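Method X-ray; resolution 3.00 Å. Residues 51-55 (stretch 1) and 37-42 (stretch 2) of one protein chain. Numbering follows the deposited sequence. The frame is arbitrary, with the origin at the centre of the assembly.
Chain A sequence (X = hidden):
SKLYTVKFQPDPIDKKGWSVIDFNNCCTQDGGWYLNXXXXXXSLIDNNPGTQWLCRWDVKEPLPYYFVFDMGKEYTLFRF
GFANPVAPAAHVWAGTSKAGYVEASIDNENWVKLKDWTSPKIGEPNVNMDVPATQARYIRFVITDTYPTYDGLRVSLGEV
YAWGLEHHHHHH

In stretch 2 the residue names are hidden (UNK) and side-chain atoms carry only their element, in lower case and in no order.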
# COMPACT_ATOMS: atom_id res chain seq x y z
N THR A 51 0.59 -13.08 0.22
CA THR A 51 -0.80 -12.81 0.54
C THR A 51 -1.11 -11.51 -0.18
O THR A 51 -0.22 -10.65 -0.31
CB THR A 51 -0.99 -12.56 2.02
OG1 THR A 51 -0.22 -11.41 2.39
CG2 THR A 51 -0.53 -13.75 2.83
N GLN A 52 -2.35 -11.34 -0.62
CA GLN A 52 -2.72 -10.13 -1.36
C GLN A 52 -3.93 -9.39 -0.79
O GLN A 52 -4.47 -9.76 0.24
CB GLN A 52 -3.03 -10.48 -2.82
CG GLN A 52 -4.40 -11.12 -2.96
CD GLN A 52 -4.66 -11.66 -4.34
OE1 GLN A 52 -5.78 -12.04 -4.66
NE2 GLN A 52 -3.63 -11.69 -5.16
N TRP A 53 -4.31 -8.33 -1.49
CA TRP A 53 -5.46 -7.50 -1.17
C TRP A 53 -6.27 -7.40 -2.46
O TRP A 53 -5.71 -7.21 -3.53
CB TRP A 53 -5.04 -6.09 -0.74
CG TRP A 53 -6.15 -5.08 -0.89
CD1 TRP A 53 -7.17 -4.81 -0.00
CD2 TRP A 53 -6.40 -4.25 -2.03
NE1 TRP A 53 -8.03 -3.88 -0.52
CE2 TRP A 53 -7.58 -3.51 -1.77
CE3 TRP A 53 -5.73 -4.06 -3.25
CZ2 TRP A 53 -8.11 -2.59 -2.70
CZ3 TRP A 53 -6.26 -3.15 -4.17
CH2 TRP A 53 -7.44 -2.43 -3.88
N LEU A 54 -7.59 -7.52 -2.35
CA LEU A 54 -8.43 -7.44 -3.53
C LEU A 54 -9.44 -6.30 -3.40
O LEU A 54 -10.02 -6.09 -2.33
CB LEU A 54 -9.16 -8.77 -3.74
CG LEU A 54 -9.61 -9.02 -5.18
CD1 LEU A 54 -8.37 -9.06 -6.07
CD2 LEU A 54 -10.38 -10.34 -5.27
N CYS A 55 -9.61 -5.55 -4.48
CA CYS A 55 -10.55 -4.44 -4.51
C CYS A 55 -11.98 -5.00 -4.45
O CYS A 55 -12.15 -6.21 -4.41
CB CYS A 55 -10.39 -3.68 -5.82
SG CYS A 55 -10.62 -4.76 -7.21
N UNK A 37 -11.15 -15.59 2.76
CA UNK A 37 -10.18 -15.71 1.67
C UNK A 37 -8.85 -15.01 1.93
O UNK A 37 -7.89 -15.22 1.19
c UNK A 37 -10.80 -15.19 0.38
se UNK A 37 -11.68 -17.87 -0.36
c UNK A 37 -12.03 -15.98 -0.08
c UNK A 37 -10.14 -17.74 -1.58
N UNK A 38 -8.80 -14.20 2.98
CA UNK A 38 -7.58 -13.48 3.29
C UNK A 38 -7.25 -12.52 2.15
O UNK A 38 -6.15 -12.54 1.61
N UNK A 39 -8.21 -11.69 1.78
CA UNK A 39 -7.97 -10.75 0.71
C UNK A 39 -8.21 -9.35 1.22
O UNK A 39 -8.23 -8.39 0.45
n UNK A 39 -7.47 -14.02 -2.17
c UNK A 39 -8.90 -11.03 -0.48
c UNK A 39 -8.75 -14.11 -2.65
c UNK A 39 -11.41 -13.82 -3.30
c UNK A 39 -9.33 -15.04 -3.51
c UNK A 39 -9.48 -13.03 -2.10
c UNK A 39 -10.83 -12.89 -2.44
c UNK A 39 -8.58 -12.28 -1.27
c UNK A 39 -10.65 -14.89 -3.82
c UNK A 39 -7.37 -12.93 -1.35
N UNK A 40 -8.39 -9.24 2.53
CA UNK A 40 -8.65 -7.94 3.13
C UNK A 40 -7.45 -7.01 3.16
O UNK A 40 -6.33 -7.38 2.80
N UNK A 41 -7.72 -5.78 3.61
CA UNK A 41 -6.70 -4.76 3.73
C UNK A 41 -5.53 -5.20 4.61
O UNK A 41 -4.38 -4.99 4.25
c UNK A 41 -8.06 -3.64 5.56
c UNK A 41 -7.28 -3.41 4.28
c UNK A 41 -8.18 -2.77 3.24
N UNK A 42 -5.82 -5.83 5.75
CA UNK A 42 -4.76 -6.29 6.65
C UNK A 42 -3.78 -7.22 5.94
O UNK A 42 -2.67 -7.43 6.40
c UNK A 42 -5.35 -7.03 7.86
c UNK A 42 -7.69 -7.66 7.11
o UNK A 42 -8.44 -8.42 6.44
c UNK A 42 -6.30 -8.16 7.48
o UNK A 42 -8.04 -6.51 7.49

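Position 37 carries four side-chain atoms in an unbranched run: two carbons, a selenium and a terminal carbon. Selenium in that place identifies selenomethionine, so the residue is Met37. Its three chi angles all lie in the m well, and the side chain stays out of reach of stretch 1. The residue is exposed and takes no part in the contact.

Position 38 has backbone atoms alone. The phi/psi pair of 63/53 follows a helix and marks the first departure from helical geometry, and a positive phi by itself favours a residue without CB. The residue is Gly38. An ideal CB here would find nothing of stretch 1 within 5.5 Å, so the backbone conformation, rather than crowding across the contact, speaks for glycine. Its carbonyl O lies 3.5 Å from Gln52 O, a proximity of two acceptors that adds no bond.

At position 39 ten side-chain atoms are present: one carbon leading to fused five- and six-membered rings that together hold eight carbons and one nitrogen. Only an indole fits, and the residue is Trp39. With chi1 at -71° (m) and chi2 at -24°, the ring lies beside stretch 1, its CA-to-CB bond pointing sideways. Leu54 CD2 approaches Trp39 CE3 to 3.8 Å, an apolar contact made obliquely to the ring, while the end of the Gln52 side chain comes over one face. This residue has 99 Å² covered by stretch 1, more than any other in either segment.

Position 40 again lacks side-chain atoms and is Gly40. Here the coordinates give a steric reason for the absence: an ideal CB would point away from stretch 1 and fall 2.0 Å from a side-chain oxygen of position 42. The bare backbone also packs against an aromatic ring, with Gly40 C 3.9 Å from Trp53 CD1, at the ring edge and near its plane.

Position 41 shows three side-chain carbons, the first carrying the other two. Branching at CB with no heteroatom gives Val41. Although its CA-to-CB bond points away, Val41 CG1 still reaches Trp53, 3.9 Å from Trp53 NE1, and Val41 CA lies 3.8 Å from Trp53 CD1.

Position 42 has three carbons in a row, the third bearing two oxygens: a carboxylate, and hence Glu42. It is exposed and makes no contact with stretch 1; Glu42 OE1 remains 7.5 Å from Trp53 CD1, the nearest atom of that stretch.

The contact is anchored by one backbone carbonyl and filled in by apolar packing. Trp39 O accepts a hydrogen bond from Leu54 N (3.0 Å, 159° at the hydrogen) and also receives a CA-H...O contact from Trp53 CA at 3.3 Å, so that a single oxygen holds two successive residues of the strand. Around this point the Trp39 indole packs with Leu54, and Val41 with Trp53. The two stretches bury 320 Å² between them, both sides summed.

Stretch 2 37-42: MGWGVE
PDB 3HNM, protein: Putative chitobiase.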